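Local atomic coordinates of 16 kDa salivary peptide (Culex quinquefasciatus, PDB entry 7KCG), a protein that is of unknown function but adopts a beta-trefoil fold with putative sugar-binding properties and belongs to a cysteine- and tryptophan-rich salivary family. Residues Trp46-Glu51 and Phe55-Asn60; Ala92-Thr97 and His114-Gln119; Ala32-Val37 and Glu65-Gln70. All coordinates share one frame; numbering follows the deposited sequence.

Overall arrangement
Following the chain from the N terminus, Ala32-Val37 comes first and waits for its partner Glu65-Gln70, so interaction 3 closes a loop of 27 residues. Within that loop lies interaction 1, where Trp46-Glu51 turns back through three residues to pair with Phe55-Asn60. Interaction 2 opens only afterwards: 16 residues separate Ala92-Thr97 from His114-Gln119, and no contact crosses another. Neighbouring strands join the three. Phe55 and Ile57 of interaction 1 bond through their backbones to Trp94 and Leu66, while Trp94 NE1 reaches Leu66 O. Together they tie a hairpin of the curled beta-trefoil sheet to its adjoining strands and to the small separate sheet that holds Leu116.

Interaction 1: Trp46-Glu51 and Phe55-Asn60; sequences WTITAE and FRIRNN
Trp46 and Asn59 form the tight end of this antiparallel hairpin, a worked example of how part of one face of a two-stranded unit, here Trp46, Ile48, Ile57 and Asn59, can be buried while the other face stays polar. Asn59 sets its CB over the indole, 4.2 Å from the centroid of the six-membered ring of Trp46, in a CH-pi contact. With CG anti to the backbone N (chi1 178°), the amide continues over that same face, its plane almost upright on the ring, at 85°, and its OD1 bonded to the backbone N of His62. Beside it, Ile57 CG2 presses on Trp46 CE3 at 3.7 Å. Further along, Ile48 turns CG2 against Phe55 CD1, 3.6 Å away, and Ala50 flanks the same phenyl ring where this face opens toward solvent.

Four backbone hydrogen bonds hold the strands in register. Thr47 and Arg58 form one hydrogen-bonded pair, with Thr47 N to Arg58 O at 2.8 Å, and Thr49 and Arg56 form the second.

The opposite face, bearing Thr47, Thr49, Arg56 and Arg58, is looser and partly open to solvent. Glu51 OE1 approaches the guanidinium edge of Arg56 near its plane, but its distance of 3.5 Å from NE makes this salt bridge weak. Both groups have firmer partners: Arg56 NH1 pairs with Glu65 and NH2 with Ile87 O, whereas Glu51 OE2 bonds to Ser93 OG. Arg58 bends at its third torsion and leads away, to Gly63 O.

Within the trefoil, the hairpin lies between other strands of the curled sheet. Trp46 bonds through its backbone to Val12 on strand 12-16; on the far side, strand 54-59 pairs with both 64-69 and 93-98, and Leu80 of strand 76-81 touches Trp46 and Asn59.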
loop_
_atom_site.group_PDB
_atom_site.type_symbol
_atom_site.label_atom_id
_atom_site.label_comp_id
_atom_site.label_asym_id
_atom_site.label_seq_id
_atom_site.Cartn_x
_atom_site.Cartn_y
_atom_site.Cartn_z
ATOM N N TRP A 46 5.322 1.273 8.373
ATOM C CA TRP A 46 4.394 2.247 7.815
ATOM C C TRP A 46 3.508 2.778 8.933
ATOM O O TRP A 46 3.479 2.235 10.043
ATOM C CB TRP A 46 3.532 1.624 6.709
ATOM C CG TRP A 46 4.319 1.077 5.566
ATOM C CD1 TRP A 46 5.047 -0.079 5.542
ATOM C CD2 TRP A 46 4.449 1.661 4.269
ATOM N NE1 TRP A 46 5.623 -0.247 4.308
ATOM C CE2 TRP A 46 5.280 0.814 3.510
ATOM C CE3 TRP A 46 3.942 2.820 3.674
ATOM C CZ2 TRP A 46 5.608 1.082 2.191
ATOM C CZ3 TRP A 46 4.278 3.092 2.370
ATOM C CH2 TRP A 46 5.107 2.227 1.638
ATOM N N THR A 47 2.766 3.850 8.647
ATOM C CA THR A 47 1.776 4.362 9.585
ATOM C C THR A 47 0.419 4.431 8.898
ATOM O O THR A 47 0.275 5.091 7.862
ATOM C CB THR A 47 2.168 5.734 10.144
ATOM O OG1 THR A 47 3.333 5.593 10.965
ATOM C CG2 THR A 47 1.047 6.279 11.002
ATOM N N ILE A 48 -0.566 3.744 9.472
ATOM C CA ILE A 48 -1.931 3.731 8.960
ATOM C C ILE A 48 -2.798 4.601 9.854
ATOM O O ILE A 48 -2.822 4.417 11.080
ATOM C CB ILE A 48 -2.484 2.299 8.884
ATOM C CG1 ILE A 48 -1.735 1.504 7.811
ATOM C CG2 ILE A 48 -3.973 2.338 8.604
ATOM C CD1 ILE A 48 -2.332 0.142 7.507
ATOM N N THR A 49 -3.511 5.521 9.220
ATOM C CA THR A 49 -4.376 6.450 9.964
ATOM C C THR A 49 -5.779 6.361 9.383
ATOM O O THR A 49 -5.909 6.415 8.173
ATOM C CB THR A 49 -3.835 7.879 9.883
ATOM O OG1 THR A 49 -2.429 7.887 10.125
ATOM C CG2 THR A 49 -4.525 8.820 10.846
ATOM N N ALA A 50 -6.782 6.262 10.239
ATOM C CA ALA A 50 -8.179 6.223 9.783
ATOM C C ALA A 50 -8.622 7.573 9.256
ATOM O O ALA A 50 -8.252 8.585 9.847
ATOM C CB ALA A 50 -9.088 5.783 10.884
ATOM N N GLU A 51 -9.363 7.559 8.159
ATOM C CA GLU A 51 -9.959 8.795 7.610
ATOM C C GLU A 51 -11.395 8.435 7.228
ATOM O O GLU A 51 -11.650 7.994 6.113
ATOM C CB GLU A 51 -8.999 9.496 6.649
ATOM C CG GLU A 51 -8.970 9.016 5.217
ATOM C CD GLU A 51 -9.337 10.143 4.271
ATOM O OE1 GLU A 51 -8.943 11.290 4.547
ATOM O OE2 GLU A 51 -10.029 9.873 3.286
ATOM N N PHE A 55 -8.632 4.891 4.905
ATOM C CA PHE A 55 -7.347 4.930 5.583
ATOM C C PHE A 55 -6.333 5.660 4.720
ATOM O O PHE A 55 -6.357 5.560 3.490
ATOM C CB PHE A 55 -6.796 3.525 5.882
ATOM C CG PHE A 55 -7.661 2.719 6.796
ATOM C CD1 PHE A 55 -7.557 2.865 8.165
ATOM C CD2 PHE A 55 -8.569 1.802 6.284
ATOM C CE1 PHE A 55 -8.371 2.126 9.023
ATOM C CE2 PHE A 55 -9.398 1.060 7.139
ATOM C CZ PHE A 55 -9.287 1.220 8.506
ATOM N N ARG A 56 -5.437 6.387 5.375
ATOM C CA ARG A 56 -4.212 6.859 4.744
ATOM C C ARG A 56 -3.040 5.984 5.178
ATOM O O ARG A 56 -2.999 5.490 6.307
ATOM C CB ARG A 56 -3.942 8.316 5.103
ATOM C CG ARG A 56 -5.006 9.258 4.565
ATOM C CD ARG A 56 -4.548 10.701 4.655
ATOM N NE ARG A 56 -5.518 11.588 4.028
ATOM C CZ ARG A 56 -5.327 12.235 2.884
ATOM N NH1 ARG A 56 -4.173 12.124 2.224
ATOM N NH2 ARG A 56 -6.295 13.022 2.419
ATOM N N ILE A 57 -2.082 5.807 4.267
ATOM C CA ILE A 57 -0.917 4.957 4.480
ATOM C C ILE A 57 0.323 5.797 4.207
ATOM O O ILE A 57 0.493 6.306 3.093
ATOM C CB ILE A 57 -0.941 3.717 3.567
ATOM C CG1 ILE A 57 -2.225 2.898 3.784
ATOM C CG2 ILE A 57 0.285 2.823 3.805
ATOM C CD1 ILE A 57 -2.401 1.791 2.720
ATOM N N ARG A 58 1.190 5.912 5.200
ATOM C CA ARG A 58 2.419 6.740 5.129
ATOM C C ARG A 58 3.672 5.929 5.453
ATOM O O ARG A 58 3.670 5.216 6.416
ATOM C CB ARG A 58 2.320 7.906 6.106
ATOM C CG ARG A 58 3.324 9.006 5.845
ATOM C CD ARG A 58 3.105 10.166 6.764
ATOM N NE ARG A 58 1.870 10.881 6.560
ATOM C CZ ARG A 58 1.753 11.965 5.839
ATOM N NH1 ARG A 58 2.794 12.451 5.209
ATOM N NH2 ARG A 58 0.594 12.562 5.734
ATOM N N ASN A 59 4.703 6.090 4.635
ATOM C CA ASN A 59 6.008 5.418 4.821
ATOM C C ASN A 59 6.727 6.108 5.961
ATOM O O ASN A 59 7.024 7.246 5.817
ATOM C CB ASN A 59 6.852 5.513 3.566
ATOM C CG ASN A 59 8.201 4.871 3.738
ATOM O OD1 ASN A 59 9.127 5.504 4.212
ATOM N ND2 ASN A 59 8.313 3.623 3.346
ATOM N N ASN A 60 6.959 5.377 7.044
ATOM C CA ASN A 60 7.533 5.845 8.329
ATOM C C ASN A 60 8.933 6.428 8.192
ATOM O O ASN A 60 9.243 7.355 8.896
ATOM C CB ASN A 60 7.752 4.664 9.262
ATOM C CG ASN A 60 6.628 4.524 10.252
ATOM O OD1 ASN A 60 5.587 5.069 10.026
ATOM N ND2 ASN A 60 6.832 3.824 11.347
#

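Interaction 2: Ala92-Thr97 and His114-Gln119; sequences ASWKIT and HCLFTQ
Trp94 and Leu116 meet at about a right angle, the outer end of an indole against a single methyl of a branched side chain. The touching atoms are Trp94 CH2 and Leu116 CD1, 4.0 Å apart, an ordinary van der Waals distance. The methyl comes in obliquely, neither over a face nor at an edge. The indole extends to this point because Trp94 CG lies anti to its carbonyl carbon (chi1 -60°) and the indole plane stands at right angles to the plane of CA, CB and CG (chi2 90°). Although the Trp94 side chain does not set out toward the other segment, its benzene half ends up beside it. Leu116, by contrast, starts out toward Trp94 and needs only one branch to make the contact.

A second, looser approach comes from the backbone: His114 O lies 4.4 Å from Trp94 CZ3, again oblique to the ring. The imidazole of His114 leads away from this meeting point, and its ND1 bonds to Glu68 OE2.

The contact illustrates how a buried tryptophan can divide its duties. The pyrrole end is polar and is satisfied by the hydrogen bond from NE1 to Leu66 O, which also restrains the rotation of the ring; the benzene end meets mainly carbon, with His114 O more distant. Leu116 in turn rests on Val125 of the paired strand 125-128, and neighbouring Cys115 is held by its disulfide to Cys131.

No hydrogen bond or charge pair joins the two segments, and only 92 Å² is buried between them. The chemistry is therefore that of apolar contact inside the protein: strand 93-98 of the large curled beta-trefoil sheet meets the small two-stranded 115-118/125-128 sheet through dispersion and exclusion of water, with the polar bonds made to other strands.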
loop_
_atom_site.group_PDB
_atom_site.type_symbol
_atom_site.label_atom_id
_atom_site.label_comp_id
_atom_site.label_asym_id
_atom_site.label_seq_id
_atom_site.Cartn_x
_atom_site.Cartn_y
_atom_site.Cartn_z
ATOM N N ALA A 92 -4.748 9.318 -2.285
ATOM C CA ALA A 92 -3.998 8.816 -1.145
ATOM C C ALA A 92 -4.888 8.176 -0.103
ATOM O O ALA A 92 -4.416 7.884 1.000
ATOM C CB ALA A 92 -3.184 9.931 -0.495
ATOM N N SER A 93 -6.162 7.964 -0.411
ATOM C CA SER A 93 -7.091 7.332 0.515
ATOM C C SER A 93 -7.387 5.905 0.063
ATOM O O SER A 93 -7.493 5.635 -1.136
ATOM C CB SER A 93 -8.384 8.148 0.626
ATOM O OG SER A 93 -8.098 9.500 0.974
ATOM N N TRP A 94 -7.487 4.984 1.026
ATOM C CA TRP A 94 -7.498 3.554 0.736
ATOM C C TRP A 94 -8.616 2.855 1.510
ATOM O O TRP A 94 -8.801 3.095 2.709
ATOM C CB TRP A 94 -6.137 2.923 1.082
ATOM C CG TRP A 94 -4.972 3.518 0.319
ATOM C CD1 TRP A 94 -4.187 4.582 0.689
ATOM C CD2 TRP A 94 -4.479 3.078 -0.945
ATOM N NE1 TRP A 94 -3.232 4.815 -0.265
ATOM C CE2 TRP A 94 -3.395 3.916 -1.287
ATOM C CE3 TRP A 94 -4.835 2.041 -1.815
ATOM C CZ2 TRP A 94 -2.665 3.748 -2.462
ATOM C CZ3 TRP A 94 -4.136 1.896 -2.991
ATOM C CH2 TRP A 94 -3.064 2.746 -3.310
ATOM N N LYS A 95 -9.363 1.993 0.828
ATOM C CA LYS A 95 -10.335 1.138 1.502
ATOM C C LYS A 95 -9.671 -0.199 1.810
ATOM O O LYS A 95 -9.262 -0.923 0.895
ATOM C CB LYS A 95 -11.595 0.946 0.654
ATOM C CG LYS A 95 -12.375 2.229 0.370
ATOM N N ILE A 96 -9.568 -0.525 3.098
ATOM C CA ILE A 96 -8.828 -1.689 3.573
ATOM C C ILE A 96 -9.849 -2.653 4.163
ATOM O O ILE A 96 -10.459 -2.358 5.196
ATOM C CB ILE A 96 -7.766 -1.302 4.609
ATOM C CG1 ILE A 96 -6.821 -0.240 4.014
ATOM C CG2 ILE A 96 -6.959 -2.526 5.011
ATOM C CD1 ILE A 96 -5.640 0.097 4.890
ATOM N N THR A 97 -10.065 -3.778 3.490
ATOM C CA THR A 97 -11.133 -4.705 3.843
ATOM C C THR A 97 -10.590 -6.125 3.925
ATOM O O THR A 97 -9.595 -6.477 3.285
ATOM C CB THR A 97 -12.279 -4.641 2.824
ATOM O OG1 THR A 97 -11.747 -4.804 1.507
ATOM C CG2 THR A 97 -12.999 -3.286 2.898
ATOM N N HIS A 114 -8.745 0.630 -7.507
ATOM C CA HIS A 114 -7.750 -0.381 -7.841
ATOM C C HIS A 114 -7.146 -0.950 -6.569
ATOM O O HIS A 114 -6.914 -0.220 -5.599
ATOM C CB HIS A 114 -6.625 0.200 -8.704
ATOM C CG HIS A 114 -7.058 0.615 -10.072
ATOM N ND1 HIS A 114 -6.287 1.422 -10.883
ATOM C CD2 HIS A 114 -8.180 0.335 -10.775
ATOM C CE1 HIS A 114 -6.918 1.623 -12.025
ATOM N NE2 HIS A 114 -8.070 0.976 -11.985
ATOM N N CYS A 115 -6.894 -2.255 -6.564
ATOM C CA CYS A 115 -6.287 -2.898 -5.412
ATOM C C CYS A 115 -4.784 -2.989 -5.620
ATOM O O CYS A 115 -4.319 -3.392 -6.691
ATOM C CB CYS A 115 -6.870 -4.293 -5.175
ATOM S SG CYS A 115 -8.578 -4.287 -4.615
ATOM N N LEU A 116 -4.034 -2.650 -4.576
ATOM C CA LEU A 116 -2.589 -2.806 -4.594
ATOM C C LEU A 116 -2.230 -4.249 -4.938
ATOM O O LEU A 116 -2.861 -5.199 -4.455
ATOM C CB LEU A 116 -2.030 -2.425 -3.225
ATOM C CG LEU A 116 -0.642 -1.827 -3.073
ATOM C CD1 LEU A 116 -0.617 -0.405 -3.657
ATOM C CD2 LEU A 116 -0.290 -1.805 -1.591
ATOM N N PHE A 117 -1.216 -4.408 -5.783
ATOM C CA PHE A 117 -0.959 -5.690 -6.422
ATOM C C PHE A 117 0.527 -5.788 -6.727
ATOM O O PHE A 117 1.194 -4.776 -6.950
ATOM C CB PHE A 117 -1.832 -5.807 -7.689
ATOM C CG PHE A 117 -1.356 -6.824 -8.701
ATOM C CD1 PHE A 117 -0.391 -6.492 -9.650
ATOM C CD2 PHE A 117 -1.925 -8.087 -8.748
ATOM C CE1 PHE A 117 0.033 -7.420 -10.590
ATOM C CE2 PHE A 117 -1.511 -9.020 -9.696
ATOM C CZ PHE A 117 -0.529 -8.683 -10.614
ATOM N N THR A 118 1.052 -7.013 -6.711
ATOM C CA THR A 118 2.389 -7.235 -7.243
ATOM C C THR A 118 2.390 -8.485 -8.100
ATOM O O THR A 118 1.668 -9.449 -7.823
ATOM C CB THR A 118 3.458 -7.360 -6.146
ATOM O OG1 THR A 118 4.758 -7.397 -6.757
ATOM C CG2 THR A 118 3.259 -8.619 -5.318
ATOM N N GLN A 119 3.283 -8.485 -9.084
ATOM C CA GLN A 119 3.315 -9.606 -10.042
ATOM C C GLN A 119 3.844 -10.873 -9.393
ATOM O O GLN A 119 3.144 -11.893 -9.425
ATOM C CB GLN A 119 4.197 -9.242 -11.230
ATOM C CG GLN A 119 3.783 -9.942 -12.513
ATOM C CD GLN A 119 2.389 -9.564 -12.947
ATOM O OE1 GLN A 119 2.113 -8.413 -13.273
ATOM N NE2 GLN A 119 1.498 -10.541 -12.972
#

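Interaction 3: Ala32-Val37 and Glu65-Gln70; sequences ADRRHV and ELFESQ. With FMT (formic acid), chain C.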
loop_
_atom_site.group_PDB
_atom_site.type_symbol
_atom_site.label_atom_id
_atom_site.label_comp_id
_atom_site.label_asym_id
_atom_site.label_seq_id
_atom_site.Cartn_x
_atom_site.Cartn_y
_atom_site.Cartn_z
ATOM N N ALA A 32 11.112 14.573 -8.435
ATOM C CA ALA A 32 11.519 15.094 -7.114
ATOM C C ALA A 32 10.284 15.167 -6.238
ATOM O O ALA A 32 10.417 15.525 -5.074
ATOM N N ASP A 33 9.138 14.866 -6.820
ATOM C CA ASP A 33 7.873 14.884 -6.058
ATOM C C ASP A 33 7.371 13.449 -5.876
ATOM O O ASP A 33 6.521 13.258 -5.017
ATOM C CB ASP A 33 6.819 15.644 -6.846
ATOM C CG ASP A 33 7.110 17.128 -6.957
ATOM O OD1 ASP A 33 7.717 17.679 -6.017
ATOM O OD2 ASP A 33 6.721 17.717 -7.979
ATOM N N ARG A 34 7.874 12.498 -6.674
ATOM C CA ARG A 34 7.318 11.124 -6.615
ATOM C C ARG A 34 8.424 10.085 -6.384
ATOM O O ARG A 34 9.314 10.018 -7.216
ATOM C CB ARG A 34 6.539 10.869 -7.906
ATOM C CG ARG A 34 5.205 11.589 -7.996
ATOM C CD ARG A 34 4.787 11.800 -9.434
ATOM N NE ARG A 34 3.648 12.695 -9.507
ATOM C CZ ARG A 34 3.739 14.007 -9.670
ATOM N NH1 ARG A 34 4.924 14.579 -9.785
ATOM N NH2 ARG A 34 2.646 14.745 -9.719
ATOM N N ARG A 35 8.375 9.330 -5.285
ATOM C CA ARG A 35 9.346 8.240 -5.006
ATOM C C ARG A 35 8.665 6.897 -5.250
ATOM O O ARG A 35 7.467 6.791 -5.028
ATOM C CB ARG A 35 9.886 8.302 -3.578
ATOM C CG ARG A 35 10.790 7.151 -3.162
ATOM C CD ARG A 35 11.206 7.179 -1.707
ATOM N NE ARG A 35 11.362 8.530 -1.211
ATOM C CZ ARG A 35 12.461 9.257 -1.345
ATOM N NH1 ARG A 35 13.514 8.752 -1.961
ATOM N NH2 ARG A 35 12.501 10.483 -0.864
ATOM N N HIS A 36 9.420 5.905 -5.700
ATOM C CA HIS A 36 8.819 4.604 -6.066
ATOM C C HIS A 36 8.621 3.725 -4.841
ATOM O O HIS A 36 9.167 4.043 -3.793
ATOM C CB HIS A 36 9.713 3.926 -7.098
ATOM C CG HIS A 36 9.407 4.318 -8.504
ATOM N ND1 HIS A 36 10.354 4.872 -9.336
ATOM C CD2 HIS A 36 8.271 4.235 -9.224
ATOM C CE1 HIS A 36 9.813 5.111 -10.510
ATOM N NE2 HIS A 36 8.536 4.733 -10.466
ATOM N N VAL A 37 7.852 2.659 -4.998
ATOM C CA VAL A 37 7.647 1.716 -3.905
ATOM C C VAL A 37 8.200 0.360 -4.317
ATOM O O VAL A 37 8.220 0.007 -5.503
ATOM C CB VAL A 37 6.166 1.580 -3.500
ATOM C CG1 VAL A 37 5.654 2.878 -2.908
ATOM C CG2 VAL A 37 5.335 1.175 -4.700
ATOM N N GLU A 65 3.320 9.931 1.869
ATOM C CA GLU A 65 2.047 9.236 1.694
ATOM C C GLU A 65 2.075 8.324 0.480
ATOM O O GLU A 65 2.616 8.673 -0.567
ATOM C CB GLU A 65 0.900 10.227 1.511
ATOM C CG GLU A 65 0.450 10.957 2.738
ATOM C CD GLU A 65 -0.875 11.664 2.504
ATOM O OE1 GLU A 65 -0.922 12.613 1.682
ATOM O OE2 GLU A 65 -1.873 11.260 3.139
ATOM N N LEU A 66 1.456 7.154 0.620
ATOM C CA LEU A 66 1.287 6.233 -0.489
ATOM C C LEU A 66 0.078 6.644 -1.321
ATOM O O LEU A 66 -1.000 6.880 -0.775
ATOM C CB LEU A 66 1.094 4.811 0.058
ATOM C CG LEU A 66 1.025 3.719 -0.993
ATOM C CD1 LEU A 66 2.416 3.475 -1.533
ATOM C CD2 LEU A 66 0.435 2.439 -0.395
ATOM N N PHE A 67 0.239 6.738 -2.644
ATOM C CA PHE A 67 -0.912 7.121 -3.458
ATOM C C PHE A 67 -0.806 6.496 -4.839
ATOM O O PHE A 67 0.256 6.040 -5.259
ATOM C CB PHE A 67 -1.078 8.652 -3.555
ATOM C CG PHE A 67 -0.091 9.330 -4.473
ATOM C CD1 PHE A 67 1.205 9.554 -4.065
ATOM C CD2 PHE A 67 -0.489 9.784 -5.720
ATOM C CE1 PHE A 67 2.109 10.204 -4.903
ATOM C CE2 PHE A 67 0.418 10.433 -6.573
ATOM C CZ PHE A 67 1.705 10.637 -6.158
ATOM N N GLU A 68 -1.943 6.434 -5.526
ATOM C CA GLU A 68 -2.001 5.933 -6.891
ATOM C C GLU A 68 -2.134 7.108 -7.846
ATOM O O GLU A 68 -2.915 8.030 -7.600
ATOM C CB GLU A 68 -3.171 4.968 -7.095
ATOM C CG GLU A 68 -3.241 4.424 -8.525
ATOM C CD GLU A 68 -4.392 3.461 -8.764
ATOM O OE1 GLU A 68 -5.102 3.099 -7.798
ATOM O OE2 GLU A 68 -4.589 3.056 -9.932
ATOM N N SER A 69 -1.390 7.049 -8.948
ATOM C CA SER A 69 -1.194 8.184 -9.838
ATOM C C SER A 69 -2.048 8.072 -11.093
ATOM O O SER A 69 -2.446 6.985 -11.513
ATOM C CB SER A 69 0.285 8.292 -10.218
ATOM O OG SER A 69 0.500 9.175 -11.314
ATOM N N GLN A 70 -2.306 9.228 -11.710
ATOM C CA GLN A 70 -2.913 9.240 -13.037
ATOM C C GLN A 70 -1.977 8.645 -14.078
ATOM O O GLN A 70 -2.436 8.006 -15.032
ATOM C CB GLN A 70 -3.293 10.665 -13.435
ATOM C CG GLN A 70 -4.589 11.165 -12.817
ATOM C CD GLN A 70 -5.627 11.531 -13.867
ATOM O OE1 GLN A 70 -5.555 12.597 -14.482
ATOM N NE2 GLN A 70 -6.591 10.639 -14.085
HETATM C C FMT C . -0.192 12.092 -9.872
HETATM O O1 FMT C . -1.299 11.768 -10.249
HETATM O O2 FMT C . 0.922 11.745 -10.424
#
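Arg34 and Phe67 meet at the rim of the phenyl ring: Arg34 CG lies near the ring plane, 4.1 Å from Phe67 CZ. Bound formic acid, probably from the crystallisation liquor, shares that rim, its carbon being 3.7 Å from Phe67 CE2. Glu65 O is a further neighbour in the plane of the ring, while the ring of Trp81 meets Phe67 with its plane nearly perpendicular. The guanidinium of Arg34 is tilted 61° to the phenyl ring, so the two do not stack; the formic acid lies at the guanidinium edge, near its plane.

Three donors grip the ligand. Its O2 accepts two hydrogen bonds, one from Arg34 NE at 3.0 Å and one from Ser69 OG at 2.8 Å. Its O1 takes a third, nearly straight bond from the backbone N of Gln70, at 3.1 Å. The extended chain of Arg34 brings NE to the ligand, while NH1 is anchored by a salt bridge to Asp31. Ser69 OG, placed anti to its backbone N (chi1 166°), is also bonded to Gln71 N, which steadies the hydroxyl where the chain turns a corner.

Away from the ligand the contact is apolar. Val37 CG1 touches Leu66 CD1 at 3.6 Å, the two side chains crossing at about a right angle.

Both meetings are made by side chains, since the segments, though part of the same curled antiparallel sheet of the beta-trefoil, are not adjacent strands: Val37 and Leu66 have their CA atoms 8.5 Å apart. Strand 76-81 lies between strands 34-40 and 64-69 and pairs with both, bonding through Leu80 to Arg35 and through Trp81 to Glu65. On their other sides, 34-40 pairs with 22-29, and 64-69 with 54-59 by way of Leu66 and Ile57.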